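Local coordinates for rhusiopathiae surface protein B (Erysipelothrix rhusiopathiae, PDB 3V10) that probably binds collagen for the bacterium at its cell surface, the two Ig-like domains of its collagen-binding region wrapping the ligand in line with the Collagen Hug model, at residues 25-30 with 304-309; 84-89 with 100-105; 184-189 with 260-265; 8-13 with 139-144. One frame throughout, in Å; residues are numbered along the deposited sequence.

The four contacts run along an elongated two-domain adhesin region. Contact 1, near the centre of the chain, joins the two Ig-like domains; contacts 2 and 4 lie in the first domain and contact 3 in the second, so that the centres of contacts 2 and 3 are about 46 Å apart, on opposite sides of the chain's centre. Contacts 1 and 4 touch: CD1 of Phe30 lies 3.9 Å from CD2 of Leu139, and strands 28-35 and 10-16 are sheet neighbours. Contact 3 approaches contact 1 to about 8 Å between nearest atoms. No collagen is bound; in the Collagen Hug model the ligand is held between the two domains, which contact 1 brings together.

Contact 1 (25-30 with 304-309); sequences SQPIEF and SVVNMF
Gln26, Pro27 and Glu29 meet Val306 and Met308 in a small, mixed contact between the two Ig-like domains, where the chain leaves the second domain at the end of strand 303-306 and returns to the first. Val306 is the central side chain and touches three residues of segment 25-30. A bend at chi2 (-70°) sets CD of Gln26 against the valine, with CD 3.6 Å from CG2 of Val306, and the two side chains cross at about a right angle. The apolar part centres on Pro27, whose CD lies 3.9 Å from CB of Val306. The other methyl, CG1 of Val306, lies anti to the backbone N (chi1 176°) and meets OE2 of Glu29 at 3.7 Å. Pro27 also reaches the next turn of the chain: its CG is 4.0 Å from CB of Met308. That turn is fixed by Asn307, whose OD1 accepts from N of Phe309 at 2.9 Å in an Asx turn, while its ND2 binds the carbonyls of Lys272 and Leu274. On the second-domain side, strand 303-306 is paired with strand 276-286, the backbones of Val305 and Tyr277 hydrogen-bonded. On the first-domain side, strand 28-35 lies between strands 10-16 and 112-123, and Lys118 of the latter grips the carbonyls of Asn307 and Phe309 just before strand 311-315 joins the same sheet, as the latch does in related adhesins.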
loop_
_atom_site.group_PDB
_atom_site.type_symbol
_atom_site.label_atom_id
_atom_site.label_comp_id
_atom_site.label_asym_id
_atom_site.label_seq_id
_atom_site.Cartn_x
_atom_site.Cartn_y
_atom_site.Cartn_z
ATOM N N SER A 25 2.237 -5.752 2.527
ATOM C CA SER A 25 1.627 -5.367 1.255
ATOM C C SER A 25 0.511 -4.337 1.400
ATOM O O SER A 25 0.392 -3.425 0.581
ATOM C CB SER A 25 1.087 -6.599 0.523
ATOM O OG SER A 25 -0.065 -7.120 1.162
ATOM N N GLN A 26 -0.311 -4.486 2.435
ATOM C CA GLN A 26 -1.412 -3.558 2.663
ATOM C C GLN A 26 -1.028 -2.583 3.776
ATOM O O GLN A 26 -0.169 -2.875 4.605
ATOM C CB GLN A 26 -2.679 -4.324 3.065
ATOM C CG GLN A 26 -3.069 -5.474 2.130
ATOM C CD GLN A 26 -3.580 -5.009 0.776
ATOM O OE1 GLN A 26 -4.086 -5.813 -0.019
ATOM N NE2 GLN A 26 -3.454 -3.715 0.504
ATOM N N PRO A 27 -1.656 -1.401 3.802
ATOM C CA PRO A 27 -1.332 -0.425 4.845
ATOM C C PRO A 27 -1.919 -0.822 6.194
ATOM O O PRO A 27 -2.872 -1.603 6.260
ATOM C CB PRO A 27 -1.986 0.866 4.344
ATOM C CG PRO A 27 -2.264 0.617 2.878
ATOM C CD PRO A 27 -2.616 -0.841 2.837
ATOM N N ILE A 28 -1.333 -0.293 7.265
ATOM C CA ILE A 28 -1.856 -0.507 8.608
ATOM C C ILE A 28 -2.503 0.848 8.873
ATOM O O ILE A 28 -1.821 1.869 8.900
ATOM C CB ILE A 28 -0.740 -0.792 9.636
ATOM C CG1 ILE A 28 -0.118 -2.160 9.339
ATOM C CG2 ILE A 28 -1.311 -0.794 11.041
ATOM C CD1 ILE A 28 0.956 -2.605 10.311
ATOM N N GLU A 29 -3.823 0.850 9.032
ATOM C CA GLU A 29 -4.580 2.082 9.220
ATOM C C GLU A 29 -4.842 2.522 10.648
ATOM O O GLU A 29 -5.156 1.714 11.525
ATOM C CB GLU A 29 -5.929 1.972 8.511
ATOM C CG GLU A 29 -5.852 1.649 7.044
ATOM C CD GLU A 29 -7.185 1.170 6.513
ATOM O OE1 GLU A 29 -8.203 1.847 6.776
ATOM O OE2 GLU A 29 -7.215 0.118 5.842
ATOM N N PHE A 30 -4.730 3.827 10.857
ATOM C CA PHE A 30 -4.976 4.424 12.156
ATOM C C PHE A 30 -6.058 5.474 11.976
ATOM O O PHE A 30 -5.966 6.325 11.094
ATOM C CB PHE A 30 -3.703 5.077 12.697
ATOM C CG PHE A 30 -2.654 4.093 13.110
ATOM C CD1 PHE A 30 -2.654 3.558 14.393
ATOM C CD2 PHE A 30 -1.686 3.672 12.207
ATOM C CE1 PHE A 30 -1.705 2.616 14.773
ATOM C CE2 PHE A 30 -0.730 2.725 12.575
ATOM C CZ PHE A 30 -0.740 2.197 13.862
ATOM N N SER A 304 -5.365 -7.118 -5.046
ATOM C CA SER A 304 -5.742 -5.728 -4.888
ATOM C C SER A 304 -4.899 -5.059 -3.825
ATOM O O SER A 304 -4.218 -5.723 -3.041
ATOM C CB SER A 304 -7.215 -5.625 -4.507
ATOM O OG SER A 304 -7.447 -6.212 -3.239
ATOM N N VAL A 305 -4.943 -3.734 -3.824
ATOM C CA VAL A 305 -4.212 -2.934 -2.857
ATOM C C VAL A 305 -5.237 -2.073 -2.134
ATOM O O VAL A 305 -6.034 -1.373 -2.765
ATOM C CB VAL A 305 -3.163 -2.017 -3.550
ATOM C CG1 VAL A 305 -2.390 -1.215 -2.502
ATOM C CG2 VAL A 305 -2.200 -2.856 -4.372
ATOM N N VAL A 306 -5.237 -2.140 -0.807
ATOM C CA VAL A 306 -6.166 -1.342 -0.023
ATOM C C VAL A 306 -5.749 0.115 -0.167
ATOM O O VAL A 306 -4.555 0.419 -0.224
ATOM C CB VAL A 306 -6.135 -1.752 1.469
ATOM C CG1 VAL A 306 -7.028 -0.834 2.284
ATOM C CG2 VAL A 306 -6.608 -3.193 1.616
ATOM N N ASN A 307 -6.736 1.002 -0.249
ATOM C CA ASN A 307 -6.499 2.438 -0.393
ATOM C C ASN A 307 -5.380 2.882 0.537
ATOM O O ASN A 307 -5.455 2.699 1.754
ATOM C CB ASN A 307 -7.785 3.217 -0.089
ATOM C CG ASN A 307 -7.641 4.704 -0.341
ATOM O OD1 ASN A 307 -6.867 5.382 0.328
ATOM N ND2 ASN A 307 -8.387 5.219 -1.314
ATOM N N MET A 308 -4.348 3.484 -0.044
ATOM C CA MET A 308 -3.192 3.915 0.727
ATOM C C MET A 308 -3.071 5.420 0.967
ATOM O O MET A 308 -2.019 5.899 1.402
ATOM C CB MET A 308 -1.916 3.378 0.060
ATOM C CG MET A 308 -1.673 3.792 -1.404
ATOM S SD MET A 308 -2.695 3.027 -2.735
ATOM C CE MET A 308 -3.046 4.490 -3.633
ATOM N N PHE A 309 -4.147 6.159 0.711
ATOM C CA PHE A 309 -4.137 7.613 0.895
ATOM C C PHE A 309 -4.500 8.069 2.305
ATOM O O PHE A 309 -5.415 7.536 2.930
ATOM C CB PHE A 309 -5.105 8.279 -0.092
ATOM C CG PHE A 309 -4.634 8.260 -1.523
ATOM C CD1 PHE A 309 -3.601 9.096 -1.942
ATOM C CD2 PHE A 309 -5.241 7.430 -2.457
ATOM C CE1 PHE A 309 -3.180 9.106 -3.278
ATOM C CE2 PHE A 309 -4.830 7.430 -3.794
ATOM C CZ PHE A 309 -3.798 8.272 -4.205
#

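Contact 2 (84-89 with 100-105); sequences EITLGE and EFMEDV
Met102 bends twice, at chi2 (-67°) and chi3 (97°), which curls it against Glu89 across the hairpin of strands 85-93 and 96-101 in the first domain: its SD comes 3.8 Å from OE1 of Glu89 and its CE 4.0 Å from CB of the same residue. CG of Met102 passes over the backbone of Gly88, 3.8 Å from its C. Glu89 and Glu100 form an antiparallel hydrogen-bonded pair, each N donating to the other's carbonyl O, and Gly88 faces Phe101 as a non-hydrogen-bonded pair with CA atoms 4.3 Å apart. N of Met102 donates to O of Leu87 at 2.7 Å, from above the carbonyl plane. Leu87 and Gly88 form a classic beta bulge in strand 85-93, both opposite Val75 of strand 71-77. Where the second strand gives way to a 3-10 turn, a water takes over, donating to O of Thr86 and to OD2 of Asp104 while accepting from N of Asp104. The carboxylates of Glu89 and Glu100, with OE2 of Glu89 4.6 Å from OE1 of Glu100, would be like charges if both are ionised; a water between them probably eases the repulsion, and the proximity may raise the proton affinity of one somewhat.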
loop_
_atom_site.group_PDB
_atom_site.type_symbol
_atom_site.label_atom_id
_atom_site.label_comp_id
_atom_site.label_asym_id
_atom_site.label_seq_id
_atom_site.Cartn_x
_atom_site.Cartn_y
_atom_site.Cartn_z
ATOM N N GLU A 84 -14.353 25.789 0.893
ATOM C CA GLU A 84 -13.235 25.180 1.602
ATOM C C GLU A 84 -12.372 26.210 2.297
ATOM O O GLU A 84 -12.201 27.332 1.827
ATOM C CB GLU A 84 -12.343 24.378 0.654
ATOM C CG GLU A 84 -12.898 23.034 0.223
ATOM C CD GLU A 84 -11.904 22.261 -0.617
ATOM O OE1 GLU A 84 -11.155 22.904 -1.386
ATOM O OE2 GLU A 84 -11.873 21.016 -0.520
ATOM N N ILE A 85 -11.816 25.799 3.424
ATOM C CA ILE A 85 -10.948 26.643 4.208
ATOM C C ILE A 85 -9.898 25.737 4.840
ATOM O O ILE A 85 -10.223 24.677 5.364
ATOM C CB ILE A 85 -11.763 27.420 5.281
ATOM C CG1 ILE A 85 -10.838 27.951 6.374
ATOM C CG2 ILE A 85 -12.837 26.529 5.869
ATOM C CD1 ILE A 85 -9.513 28.458 5.867
ATOM N N THR A 86 -8.636 26.154 4.751
ATOM C CA THR A 86 -7.525 25.394 5.306
ATOM C C THR A 86 -7.405 25.685 6.794
ATOM O O THR A 86 -7.049 26.793 7.197
ATOM C CB THR A 86 -6.211 25.759 4.598
ATOM O OG1 THR A 86 -6.378 25.589 3.185
ATOM C CG2 THR A 86 -5.081 24.862 5.076
ATOM N N LEU A 87 -7.716 24.677 7.603
ATOM C CA LEU A 87 -7.675 24.805 9.053
ATOM C C LEU A 87 -6.476 24.127 9.683
ATOM O O LEU A 87 -6.105 24.442 10.808
ATOM C CB LEU A 87 -8.952 24.227 9.668
ATOM C CG LEU A 87 -10.137 25.178 9.817
ATOM C CD1 LEU A 87 -9.934 26.089 10.992
ATOM C CD2 LEU A 87 -10.291 25.971 8.561
ATOM N N GLY A 88 -5.871 23.190 8.967
ATOM C CA GLY A 88 -4.728 22.503 9.528
ATOM C C GLY A 88 -3.765 22.031 8.473
ATOM O O GLY A 88 -4.025 22.132 7.272
ATOM N N GLU A 89 -2.639 21.510 8.934
ATOM C CA GLU A 89 -1.611 21.013 8.043
ATOM C C GLU A 89 -0.952 19.797 8.673
ATOM O O GLU A 89 -0.558 19.831 9.839
ATOM C CB GLU A 89 -0.579 22.115 7.809
ATOM C CG GLU A 89 0.565 21.758 6.895
ATOM C CD GLU A 89 1.445 22.961 6.626
ATOM O OE1 GLU A 89 0.929 23.961 6.090
ATOM O OE2 GLU A 89 2.647 22.911 6.957
ATOM N N GLU A 100 -0.640 20.643 12.695
ATOM C CA GLU A 100 -0.608 22.031 13.145
ATOM C C GLU A 100 -1.837 22.790 12.650
ATOM O O GLU A 100 -2.245 22.646 11.499
ATOM C CB GLU A 100 0.666 22.729 12.645
ATOM C CG GLU A 100 0.729 24.219 12.968
ATOM C CD GLU A 100 1.980 24.888 12.419
ATOM O OE1 GLU A 100 2.282 24.688 11.224
ATOM O OE2 GLU A 100 2.654 25.622 13.175
ATOM N N PHE A 101 -2.431 23.582 13.537
ATOM C CA PHE A 101 -3.597 24.382 13.193
ATOM C C PHE A 101 -3.145 25.612 12.412
ATOM O O PHE A 101 -2.159 26.251 12.769
ATOM C CB PHE A 101 -4.325 24.816 14.470
ATOM C CG PHE A 101 -5.094 23.709 15.140
ATOM C CD1 PHE A 101 -6.344 23.331 14.666
ATOM C CD2 PHE A 101 -4.566 23.045 16.244
ATOM C CE1 PHE A 101 -7.064 22.310 15.279
ATOM C CE2 PHE A 101 -5.278 22.016 16.866
ATOM C CZ PHE A 101 -6.530 21.650 16.381
ATOM N N MET A 102 -3.868 25.943 11.347
ATOM C CA MET A 102 -3.530 27.098 10.524
ATOM C C MET A 102 -4.331 28.329 10.940
ATOM O O MET A 102 -5.247 28.240 11.758
ATOM C CB MET A 102 -3.773 26.783 9.041
ATOM C CG MET A 102 -2.827 25.733 8.455
ATOM S SD MET A 102 -1.084 26.264 8.349
ATOM C CE MET A 102 -0.411 25.545 9.811
ATOM N N GLU A 103 -3.973 29.473 10.364
ATOM C CA GLU A 103 -4.611 30.758 10.647
ATOM C C GLU A 103 -6.136 30.757 10.766
ATOM O O GLU A 103 -6.690 31.262 11.744
ATOM C CB GLU A 103 -4.208 31.770 9.567
ATOM C CG GLU A 103 -4.782 33.169 9.749
ATOM C CD GLU A 103 -4.239 33.864 10.979
ATOM O OE1 GLU A 103 -3.051 33.650 11.308
ATOM O OE2 GLU A 103 -4.993 34.636 11.607
ATOM N N ASP A 104 -6.815 30.193 9.776
ATOM C CA ASP A 104 -8.269 30.194 9.779
ATOM C C ASP A 104 -8.987 29.385 10.846
ATOM O O ASP A 104 -10.213 29.303 10.833
ATOM C CB ASP A 104 -8.787 29.804 8.401
ATOM C CG ASP A 104 -8.539 30.885 7.365
ATOM O OD1 ASP A 104 -9.114 31.985 7.508
ATOM O OD2 ASP A 104 -7.766 30.638 6.415
ATOM N N VAL A 105 -8.246 28.791 11.775
ATOM C CA VAL A 105 -8.909 28.042 12.831
ATOM C C VAL A 105 -9.605 29.060 13.724
ATOM O O VAL A 105 -10.509 28.729 14.489
ATOM C CB VAL A 105 -7.908 27.205 13.657
ATOM C CG1 VAL A 105 -7.003 28.112 14.460
ATOM C CG2 VAL A 105 -8.666 26.238 14.562
HETATM O O HOH W 1 -5.744 29.148 7.273
HETATM O O HOH W 2 2.756 22.805 9.447
#

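Contact 3 (184-189 with 260-265); sequences WLNINS and TFTVTY
Thr262 and Thr264 hold the indole of Trp184 on one face of this antiparallel pair: its CD1 corner sits in the notch between their methyls. CG2 of Thr264 is the closer, 3.4 Å from CD1 of Trp184, while CG2 of Thr262 meets the same pyrrole corner from the ring edge, near its plane. The Thr262 methyl also touches OD1 of Asn186, its side chain lying beside that of the asparagine and pointing the same way; a water joins the two, 2.7 Å from OD1 of Asn186 and 2.6 Å from OG1 of Thr262. ND2 of Asn186 is turned to the carbonyl of Trp168. The other face is apolar. There CB of Leu185 packs on CB of Val263 at 3.9 Å, and CG of Leu185 butts against the edge of the Tyr265 ring, 4.1 Å from CE1. The tyrosine hydroxyl bonds to Asp202 and its ring stacks on Trp183. Further along, CD1 of Ile187 fits against CG2 of Val263, and CB of Ile187 against CB of Phe261. Four backbone hydrogen bonds link Leu185 with Val263 and Ile187 with Phe261. Where the first strand ends, Asn188 has a left-handed backbone conformation (phi 60°, psi 57°), and its O accepts from OG1 of Thr260 at 2.6 Å; that OG1 is also hydrogen-bonded to NZ of Lys191. In the five-stranded sheet, strand 180-187 is flanked on its other edge by strand 167-173 and strand 260-269 by strand 208-221, while the Leu185, Ile187 and Phe261 face packs on strands 198-204 and 246-251 of the second sheet.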
loop_
_atom_site.group_PDB
_atom_site.type_symbol
_atom_site.label_atom_id
_atom_site.label_comp_id
_atom_site.label_asym_id
_atom_site.label_seq_id
_atom_site.Cartn_x
_atom_site.Cartn_y
_atom_site.Cartn_z
ATOM N N TRP A 184 3.302 -7.194 -10.078
ATOM C CA TRP A 184 4.151 -8.285 -10.551
ATOM C C TRP A 184 3.355 -9.443 -11.131
ATOM O O TRP A 184 2.463 -9.963 -10.468
ATOM C CB TRP A 184 4.972 -8.870 -9.393
ATOM C CG TRP A 184 6.047 -7.996 -8.850
ATOM C CD1 TRP A 184 7.373 -8.040 -9.166
ATOM C CD2 TRP A 184 5.897 -6.948 -7.887
ATOM N NE1 TRP A 184 8.059 -7.088 -8.459
ATOM C CE2 TRP A 184 7.178 -6.401 -7.666
ATOM C CE3 TRP A 184 4.803 -6.417 -7.190
ATOM C CZ2 TRP A 184 7.400 -5.344 -6.773
ATOM C CZ3 TRP A 184 5.021 -5.365 -6.303
ATOM C CH2 TRP A 184 6.313 -4.841 -6.105
ATOM N N LEU A 185 3.675 -9.842 -12.359
ATOM C CA LEU A 185 3.039 -11.005 -12.976
ATOM C C LEU A 185 4.163 -12.049 -13.012
ATOM O O LEU A 185 5.123 -11.911 -13.768
ATOM C CB LEU A 185 2.565 -10.703 -14.405
ATOM C CG LEU A 185 1.642 -9.505 -14.633
ATOM C CD1 LEU A 185 1.172 -9.508 -16.094
ATOM C CD2 LEU A 185 0.454 -9.564 -13.693
ATOM N N ASN A 186 4.057 -13.080 -12.182
ATOM C CA ASN A 186 5.087 -14.117 -12.119
ATOM C C ASN A 186 4.710 -15.306 -12.992
ATOM O O ASN A 186 3.905 -16.144 -12.594
ATOM C CB ASN A 186 5.260 -14.548 -10.664
ATOM C CG ASN A 186 5.505 -13.366 -9.745
ATOM O OD1 ASN A 186 6.622 -12.859 -9.657
ATOM N ND2 ASN A 186 4.457 -12.905 -9.078
ATOM N N ILE A 187 5.319 -15.380 -14.173
ATOM C CA ILE A 187 5.018 -16.429 -15.137
ATOM C C ILE A 187 6.061 -17.531 -15.228
ATOM O O ILE A 187 7.232 -17.284 -15.508
ATOM C CB ILE A 187 4.829 -15.827 -16.544
ATOM C CG1 ILE A 187 3.851 -14.653 -16.462
ATOM C CG2 ILE A 187 4.312 -16.891 -17.508
ATOM C CD1 ILE A 187 3.721 -13.862 -17.752
ATOM N N ASN A 188 5.603 -18.753 -14.999
ATOM C CA ASN A 188 6.450 -19.931 -15.053
ATOM C C ASN A 188 7.619 -19.929 -14.077
ATOM O O ASN A 188 8.779 -20.054 -14.481
ATOM C CB ASN A 188 6.969 -20.147 -16.477
ATOM C CG ASN A 188 7.448 -21.564 -16.700
ATOM O OD1 ASN A 188 7.352 -22.400 -15.801
ATOM N ND2 ASN A 188 7.960 -21.848 -17.892
ATOM N N SER A 189 7.312 -19.784 -12.791
ATOM C CA SER A 189 8.335 -19.819 -11.751
ATOM C C SER A 189 8.990 -21.204 -11.733
ATOM O O SER A 189 10.204 -21.317 -11.559
ATOM C CB SER A 189 7.730 -19.535 -10.370
ATOM O OG SER A 189 7.417 -18.164 -10.203
ATOM N N THR A 260 11.466 -18.341 -16.565
ATOM C CA THR A 260 10.572 -17.585 -15.697
ATOM C C THR A 260 10.534 -16.140 -16.173
ATOM O O THR A 260 11.579 -15.511 -16.360
ATOM C CB THR A 260 11.051 -17.594 -14.233
ATOM O OG1 THR A 260 11.063 -18.938 -13.739
ATOM C CG2 THR A 260 10.130 -16.750 -13.361
ATOM N N PHE A 261 9.328 -15.620 -16.369
ATOM C CA PHE A 261 9.144 -14.248 -16.814
ATOM C C PHE A 261 8.410 -13.477 -15.735
ATOM O O PHE A 261 7.302 -13.842 -15.345
ATOM C CB PHE A 261 8.323 -14.205 -18.103
ATOM C CG PHE A 261 8.996 -14.860 -19.272
ATOM C CD1 PHE A 261 9.892 -14.150 -20.063
ATOM C CD2 PHE A 261 8.742 -16.192 -19.573
ATOM C CE1 PHE A 261 10.527 -14.760 -21.146
ATOM C CE2 PHE A 261 9.370 -16.811 -20.649
ATOM C CZ PHE A 261 10.265 -16.091 -21.439
ATOM N N THR A 262 9.037 -12.417 -15.245
ATOM C CA THR A 262 8.425 -11.585 -14.227
ATOM C C THR A 262 8.118 -10.240 -14.864
ATOM O O THR A 262 9.009 -9.413 -15.049
ATOM C CB THR A 262 9.365 -11.373 -13.028
ATOM O OG1 THR A 262 9.791 -12.647 -12.527
ATOM C CG2 THR A 262 8.648 -10.621 -11.918
ATOM N N VAL A 263 6.855 -10.046 -15.228
ATOM C CA VAL A 263 6.416 -8.800 -15.837
ATOM C C VAL A 263 6.020 -7.827 -14.731
ATOM O O VAL A 263 5.159 -8.135 -13.905
ATOM C CB VAL A 263 5.190 -9.026 -16.764
ATOM C CG1 VAL A 263 4.726 -7.705 -17.355
ATOM C CG2 VAL A 263 5.550 -10.003 -17.879
ATOM N N THR A 264 6.651 -6.656 -14.710
ATOM C CA THR A 264 6.335 -5.655 -13.704
ATOM C C THR A 264 5.823 -4.383 -14.368
ATOM O O THR A 264 6.153 -4.089 -15.515
ATOM C CB THR A 264 7.568 -5.310 -12.833
ATOM O OG1 THR A 264 8.625 -4.811 -13.662
ATOM C CG2 THR A 264 8.054 -6.552 -12.094
ATOM N N TYR A 265 4.993 -3.645 -13.648
ATOM C CA TYR A 265 4.444 -2.396 -14.157
ATOM C C TYR A 265 3.814 -1.623 -13.014
ATOM O O TYR A 265 3.616 -2.160 -11.923
ATOM C CB TYR A 265 3.388 -2.650 -15.246
ATOM C CG TYR A 265 2.159 -3.398 -14.787
ATOM C CD1 TYR A 265 2.145 -4.795 -14.738
ATOM C CD2 TYR A 265 1.006 -2.715 -14.396
ATOM C CE1 TYR A 265 1.017 -5.490 -14.314
ATOM C CE2 TYR A 265 -0.132 -3.406 -13.965
ATOM C CZ TYR A 265 -0.116 -4.792 -13.928
ATOM O OH TYR A 265 -1.225 -5.486 -13.505
HETATM O O HOH W 3 8.556 -14.206 -10.890
#

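Contact 4 (8-13 with 139-144); sequences AIFTQF and LGLGSL
Phe10 and Leu141 make the tight part of this contact: CD1 of Leu141 stands 3.9 Å from the centroid of the Phe10 ring, only 8° off the ring normal, a CH-pi contact over the centre of one face. CG1 of Ile9 covers the opposite face nearer its rim, so the ring is sandwiched. The other methyl, CD2 of Leu141, reaches CZ of Phe10 at 3.8 Å. Leu144 divides its methyls between the two aromatic residues, CD2 resting 3.9 Å from CB of Phe10 and CD1 3.7 Å from CB of Phe13. Phe13, with CG anti to its backbone N (chi1 175°), extends farther to meet CD1 of Leu139 with its CE1, at 3.8 Å. The looser side lies toward Ala8 and Ser143, both partly exposed, with CB of Ala8 4.2 Å from CB of Ser143. A water bridges the segments by donating to O of Phe10 and hydrogen bonding to OG of Ser143, which also lies at the edge of the Phe10 ring. No direct hydrogen bond crosses between the segments. The loop 139-144, with its type I turn from Leu141 to Leu144, packs against strand 10-16 and the residues leading into it; Leu141 also touches Leu32 of the paired strand 28-35, and Phe51 of strand 50-54 meets Phe10 edge-to-face.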
loop_
_atom_site.group_PDB
_atom_site.type_symbol
_atom_site.label_atom_id
_atom_site.label_comp_id
_atom_site.label_asym_id
_atom_site.label_seq_id
_atom_site.Cartn_x
_atom_site.Cartn_y
_atom_site.Cartn_z
ATOM N N ALA A 8 -6.355 15.573 26.746
ATOM C CA ALA A 8 -7.510 14.699 26.553
ATOM C C ALA A 8 -8.521 15.234 25.538
ATOM O O ALA A 8 -9.702 15.369 25.851
ATOM C CB ALA A 8 -8.200 14.460 27.892
ATOM N N ILE A 9 -8.061 15.519 24.323
ATOM C CA ILE A 9 -8.940 16.044 23.275
ATOM C C ILE A 9 -9.290 15.003 22.221
ATOM O O ILE A 9 -10.043 15.289 21.285
ATOM C CB ILE A 9 -8.304 17.263 22.542
ATOM C CG1 ILE A 9 -6.941 16.882 21.961
ATOM C CG2 ILE A 9 -8.161 18.430 23.500
ATOM C CD1 ILE A 9 -6.439 17.845 20.910
ATOM N N PHE A 10 -8.764 13.793 22.383
ATOM C CA PHE A 10 -9.002 12.721 21.429
ATOM C C PHE A 10 -10.185 11.845 21.813
ATOM O O PHE A 10 -10.139 11.088 22.788
ATOM C CB PHE A 10 -7.714 11.919 21.273
ATOM C CG PHE A 10 -6.527 12.791 20.969
ATOM C CD1 PHE A 10 -5.691 13.237 21.987
ATOM C CD2 PHE A 10 -6.304 13.252 19.673
ATOM C CE1 PHE A 10 -4.653 14.132 21.720
ATOM C CE2 PHE A 10 -5.273 14.145 19.398
ATOM C CZ PHE A 10 -4.447 14.586 20.421
ATOM N N THR A 11 -11.240 11.961 21.009
ATOM C CA THR A 11 -12.502 11.257 21.218
ATOM C C THR A 11 -12.645 9.879 20.577
ATOM O O THR A 11 -13.584 9.146 20.894
ATOM C CB THR A 11 -13.676 12.118 20.718
ATOM O OG1 THR A 11 -13.547 12.316 19.306
ATOM C CG2 THR A 11 -13.677 13.475 21.412
ATOM N N GLN A 12 -11.737 9.520 19.674
ATOM C CA GLN A 12 -11.815 8.223 19.017
ATOM C C GLN A 12 -10.442 7.745 18.573
ATOM O O GLN A 12 -9.592 8.547 18.191
ATOM C CB GLN A 12 -12.748 8.292 17.797
ATOM C CG GLN A 12 -14.217 8.523 18.143
ATOM C CD GLN A 12 -15.103 8.658 16.919
ATOM O OE1 GLN A 12 -14.625 8.641 15.783
ATOM N NE2 GLN A 12 -16.407 8.797 17.145
ATOM N N PHE A 13 -10.232 6.434 18.624
ATOM C CA PHE A 13 -8.958 5.856 18.213
ATOM C C PHE A 13 -9.120 4.384 17.864
ATOM O O PHE A 13 -9.620 3.600 18.673
ATOM C CB PHE A 13 -7.919 6.016 19.324
ATOM C CG PHE A 13 -6.608 5.349 19.026
ATOM C CD1 PHE A 13 -5.977 5.548 17.803
ATOM C CD2 PHE A 13 -6.011 4.508 19.961
ATOM C CE1 PHE A 13 -4.770 4.916 17.511
ATOM C CE2 PHE A 13 -4.798 3.869 19.676
ATOM C CZ PHE A 13 -4.182 4.077 18.447
ATOM N N LEU A 139 -0.293 5.714 19.704
ATOM C CA LEU A 139 0.329 6.729 18.848
ATOM C C LEU A 139 1.019 7.831 19.645
ATOM O O LEU A 139 1.236 8.933 19.137
ATOM C CB LEU A 139 -0.700 7.354 17.904
ATOM C CG LEU A 139 -1.209 6.458 16.772
ATOM C CD1 LEU A 139 -2.185 7.229 15.901
ATOM C CD2 LEU A 139 -0.023 5.964 15.943
ATOM N N GLY A 140 1.362 7.532 20.893
ATOM C CA GLY A 140 2.026 8.516 21.727
ATOM C C GLY A 140 1.083 9.469 22.438
ATOM O O GLY A 140 1.520 10.319 23.211
ATOM N N LEU A 141 -0.214 9.335 22.186
ATOM C CA LEU A 141 -1.206 10.198 22.824
ATOM C C LEU A 141 -1.528 9.604 24.198
ATOM O O LEU A 141 -2.326 8.671 24.325
ATOM C CB LEU A 141 -2.452 10.283 21.940
ATOM C CG LEU A 141 -2.148 10.672 20.482
ATOM C CD1 LEU A 141 -3.410 10.567 19.631
ATOM C CD2 LEU A 141 -1.585 12.083 20.429
ATOM N N GLY A 142 -0.877 10.156 25.220
ATOM C CA GLY A 142 -1.025 9.675 26.584
ATOM C C GLY A 142 -2.403 9.513 27.199
ATOM O O GLY A 142 -2.563 8.747 28.152
ATOM N N SER A 143 -3.393 10.226 26.676
ATOM C CA SER A 143 -4.754 10.150 27.209
ATOM C C SER A 143 -5.486 8.906 26.732
ATOM O O SER A 143 -6.518 8.526 27.292
ATOM C CB SER A 143 -5.552 11.380 26.777
ATOM O OG SER A 143 -5.734 11.380 25.370
ATOM N N LEU A 144 -4.952 8.268 25.698
ATOM C CA LEU A 144 -5.594 7.089 25.136
ATOM C C LEU A 144 -5.013 5.773 25.612
ATOM O O LEU A 144 -3.818 5.674 25.911
ATOM C CB LEU A 144 -5.512 7.132 23.608
ATOM C CG LEU A 144 -6.074 8.380 22.927
ATOM C CD1 LEU A 144 -5.828 8.288 21.431
ATOM C CD2 LEU A 144 -7.566 8.512 23.227
HETATM O O HOH W 4 -8.359 12.003 24.925
#